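Local coordinates for SIR4-interacting protein SIF2 (Saccharomyces cerevisiae, PDB 1R5M) that acts as a WD40-repeat transcriptional corepressor of the Set3 complex and antagonizes telomeric silencing, at residues N320-V328 and P379-S387. Sequence-based numbering, arbitrary orientation.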
loop_
_atom_site.group_PDB
_atom_site.type_symbol
_atom_site.label_atom_id
_atom_site.label_comp_id
_atom_site.label_asym_id
_atom_site.label_seq_id
_atom_site.Cartn_x
_atom_site.Cartn_y
_atom_site.Cartn_z
ATOM N N ASN A 320 -24.258 7.294 -2.007
ATOM C CA ASN A 320 -23.738 7.263 -3.374
ATOM C C ASN A 320 -23.332 8.660 -3.830
ATOM O O ASN A 320 -23.819 9.168 -4.842
ATOM C CB ASN A 320 -24.780 6.687 -4.339
ATOM C CG ASN A 320 -24.300 6.689 -5.779
ATOM O OD1 ASN A 320 -23.119 6.466 -6.045
ATOM N ND2 ASN A 320 -25.211 6.940 -6.714
ATOM N N THR A 321 -22.422 9.280 -3.091
ATOM C CA THR A 321 -22.012 10.624 -3.449
ATOM C C THR A 321 -20.708 11.026 -2.779
ATOM O O THR A 321 -20.260 10.388 -1.822
ATOM C CB THR A 321 -23.114 11.633 -3.045
ATOM O OG1 THR A 321 -22.857 12.906 -3.648
ATOM C CG2 THR A 321 -23.159 11.795 -1.531
ATOM N N LEU A 322 -20.101 12.084 -3.303
ATOM C CA LEU A 322 -18.873 12.626 -2.750
ATOM C C LEU A 322 -19.276 13.305 -1.446
ATOM O O LEU A 322 -20.137 14.188 -1.436
ATOM C CB LEU A 322 -18.280 13.657 -3.710
ATOM C CG LEU A 322 -17.061 14.421 -3.192
ATOM C CD1 LEU A 322 -15.844 13.497 -3.175
ATOM C CD2 LEU A 322 -16.803 15.623 -4.084
ATOM N N LEU A 323 -18.664 12.892 -0.342
ATOM C CA LEU A 323 -18.982 13.461 0.959
ATOM C C LEU A 323 -18.133 14.685 1.287
ATOM O O LEU A 323 -18.626 15.658 1.861
ATOM C CB LEU A 323 -18.795 12.397 2.042
ATOM C CG LEU A 323 -19.044 12.789 3.496
ATOM C CD1 LEU A 323 -20.478 13.278 3.669
ATOM C CD2 LEU A 323 -18.780 11.580 4.385
ATOM N N ALA A 324 -16.855 14.632 0.923
ATOM C CA ALA A 324 -15.949 15.736 1.200
ATOM C C ALA A 324 -14.707 15.651 0.329
ATOM O O ALA A 324 -14.378 14.590 -0.195
ATOM C CB ALA A 324 -15.548 15.720 2.674
ATOM N N LEU A 325 -14.015 16.775 0.172
ATOM C CA LEU A 325 -12.804 16.780 -0.628
ATOM C C LEU A 325 -11.890 17.934 -0.262
ATOM O O LEU A 325 -12.335 18.969 0.241
ATOM C CB LEU A 325 -13.132 16.858 -2.120
ATOM C CG LEU A 325 -13.580 18.214 -2.672
ATOM C CD1 LEU A 325 -13.593 18.164 -4.193
ATOM C CD2 LEU A 325 -14.949 18.571 -2.124
ATOM N N SER A 326 -10.604 17.731 -0.511
ATOM C CA SER A 326 -9.588 18.742 -0.258
ATOM C C SER A 326 -8.627 18.663 -1.427
ATOM O O SER A 326 -8.364 17.578 -1.946
ATOM C CB SER A 326 -8.858 18.464 1.054
ATOM O OG SER A 326 -9.703 18.725 2.159
ATOM N N ILE A 327 -8.102 19.806 -1.848
ATOM C CA ILE A 327 -7.199 19.814 -2.984
ATOM C C ILE A 327 -6.132 20.893 -2.922
ATOM O O ILE A 327 -6.339 21.966 -2.357
ATOM C CB ILE A 327 -7.989 20.003 -4.301
ATOM C CG1 ILE A 327 -7.032 20.012 -5.496
ATOM C CG2 ILE A 327 -8.778 21.304 -4.248
ATOM C CD1 ILE A 327 -7.712 20.244 -6.828
ATOM N N VAL A 328 -4.982 20.576 -3.504
ATOM C CA VAL A 328 -3.866 21.503 -3.604
ATOM C C VAL A 328 -3.679 21.604 -5.111
ATOM O O VAL A 328 -2.912 20.850 -5.709
ATOM C CB VAL A 328 -2.588 20.942 -2.953
ATOM C CG1 VAL A 328 -1.427 21.902 -3.177
ATOM C CG2 VAL A 328 -2.815 20.739 -1.465
ATOM N N PRO A 379 -19.834 18.467 -0.817
ATOM C CA PRO A 379 -18.767 19.438 -1.077
ATOM C C PRO A 379 -18.083 19.929 0.198
ATOM O O PRO A 379 -17.439 20.977 0.206
ATOM C CB PRO A 379 -19.497 20.551 -1.813
ATOM C CG PRO A 379 -20.519 19.792 -2.603
ATOM C CD PRO A 379 -21.050 18.814 -1.574
ATOM N N LEU A 380 -18.227 19.162 1.274
ATOM C CA LEU A 380 -17.612 19.511 2.547
ATOM C C LEU A 380 -16.098 19.403 2.410
ATOM O O LEU A 380 -15.595 18.612 1.617
ATOM C CB LEU A 380 -18.087 18.560 3.649
ATOM C CG LEU A 380 -19.585 18.517 3.964
ATOM C CD1 LEU A 380 -19.860 17.440 4.998
ATOM C CD2 LEU A 380 -20.041 19.879 4.467
ATOM N N PRO A 381 -15.350 20.215 3.167
ATOM C CA PRO A 381 -13.894 20.123 3.057
ATOM C C PRO A 381 -13.379 19.061 4.026
ATOM O O PRO A 381 -14.037 18.760 5.022
ATOM C CB PRO A 381 -13.441 21.522 3.447
ATOM C CG PRO A 381 -14.422 21.876 4.525
ATOM C CD PRO A 381 -15.747 21.402 3.948
ATOM N N ILE A 382 -12.230 18.464 3.727
ATOM C CA ILE A 382 -11.668 17.476 4.642
ATOM C C ILE A 382 -10.686 18.268 5.502
ATOM O O ILE A 382 -9.699 18.795 4.998
ATOM C CB ILE A 382 -10.912 16.350 3.904
ATOM C CG1 ILE A 382 -11.844 15.648 2.913
ATOM C CG2 ILE A 382 -10.402 15.329 4.917
ATOM C CD1 ILE A 382 -11.165 14.561 2.100
ATOM N N PRO A 383 -10.951 18.363 6.813
ATOM C CA PRO A 383 -10.084 19.108 7.733
ATOM C C PRO A 383 -8.611 18.725 7.666
ATOM O O PRO A 383 -8.272 17.546 7.697
ATOM C CB PRO A 383 -10.686 18.798 9.102
ATOM C CG PRO A 383 -12.137 18.578 8.794
ATOM C CD PRO A 383 -12.069 17.738 7.541
ATOM N N LEU A 384 -7.743 19.727 7.561
ATOM C CA LEU A 384 -6.306 19.486 7.529
ATOM C C LEU A 384 -5.844 19.429 8.981
ATOM O O LEU A 384 -5.932 20.414 9.713
ATOM C CB LEU A 384 -5.579 20.612 6.792
ATOM C CG LEU A 384 -4.053 20.485 6.745
ATOM C CD1 LEU A 384 -3.656 19.169 6.075
ATOM C CD2 LEU A 384 -3.470 21.669 5.983
ATOM N N TYR A 385 -5.356 18.267 9.396
ATOM C CA TYR A 385 -4.912 18.068 10.768
ATOM C C TYR A 385 -3.479 18.517 11.018
ATOM O O TYR A 385 -3.186 19.166 12.027
ATOM C CB TYR A 385 -5.051 16.585 11.126
ATOM C CG TYR A 385 -4.716 16.237 12.557
ATOM C CD1 TYR A 385 -5.531 16.658 13.606
ATOM C CD2 TYR A 385 -3.591 15.470 12.864
ATOM C CE1 TYR A 385 -5.236 16.323 14.924
ATOM C CE2 TYR A 385 -3.288 15.131 14.178
ATOM C CZ TYR A 385 -4.115 15.559 15.201
ATOM O OH TYR A 385 -3.824 15.219 16.502
ATOM N N ALA A 386 -2.588 18.167 10.097
ATOM C CA ALA A 386 -1.181 18.506 10.249
ATOM C C ALA A 386 -0.437 18.437 8.926
ATOM O O ALA A 386 -0.913 17.836 7.964
ATOM C CB ALA A 386 -0.541 17.554 11.251
ATOM N N SER A 387 0.738 19.060 8.887
ATOM C CA SER A 387 1.572 19.064 7.690
ATOM C C SER A 387 3.044 18.918 8.057
ATOM O O SER A 387 3.474 19.342 9.133
ATOM C CB SER A 387 1.386 20.368 6.906
ATOM O OG SER A 387 0.056 20.534 6.456
#
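Leu325 N donates to Leu380 O at 2.8 Å, and the N-H points at the acceptor with an angle of 152°. The same oxygen is pressed against Ala324, 2.9 Å from its CA and 3.1 Å from its CB, a tight approach. In return Leu325 O meets Pro381 CA at 3.4 Å in a nearly straight CA-H...O contact (159°), while the amide that would close the ladder, Ile382 N, stays 3.5 Å from Leu325 O. One sound parallel bridge, Ala324 with Leu380, and one N-H...O bond mark a brief pairing, and the 50° divergence of the touching parts is consistent with it. Ala324 CB meets Leu380 CB on one face and touches Ile382 CG1 at 3.7 Å. With CG1 anti to its carbonyl carbon, Ile382 brings this branch up to Ala324 and the backbone of Leu325, and it also touches Val312 and Tyr357. Farther along, Ser326 OG sits 3.0 Å from Ile382 N and 2.8 Å from Ile382 O. Strand 321-327 pairs on with 311-316 as the outer strand of a four-stranded propeller blade, bulged where Leu323 and Ala324 both face Leu314. Beyond the weakly bonded part at 380-381, the other strand resumes at 384-387 as the outer strand of the next blade, beside 354-358. A single backbone hydrogen bond, one CA-H...O contact and apolar packing therefore join the outer edges of two adjacent blades.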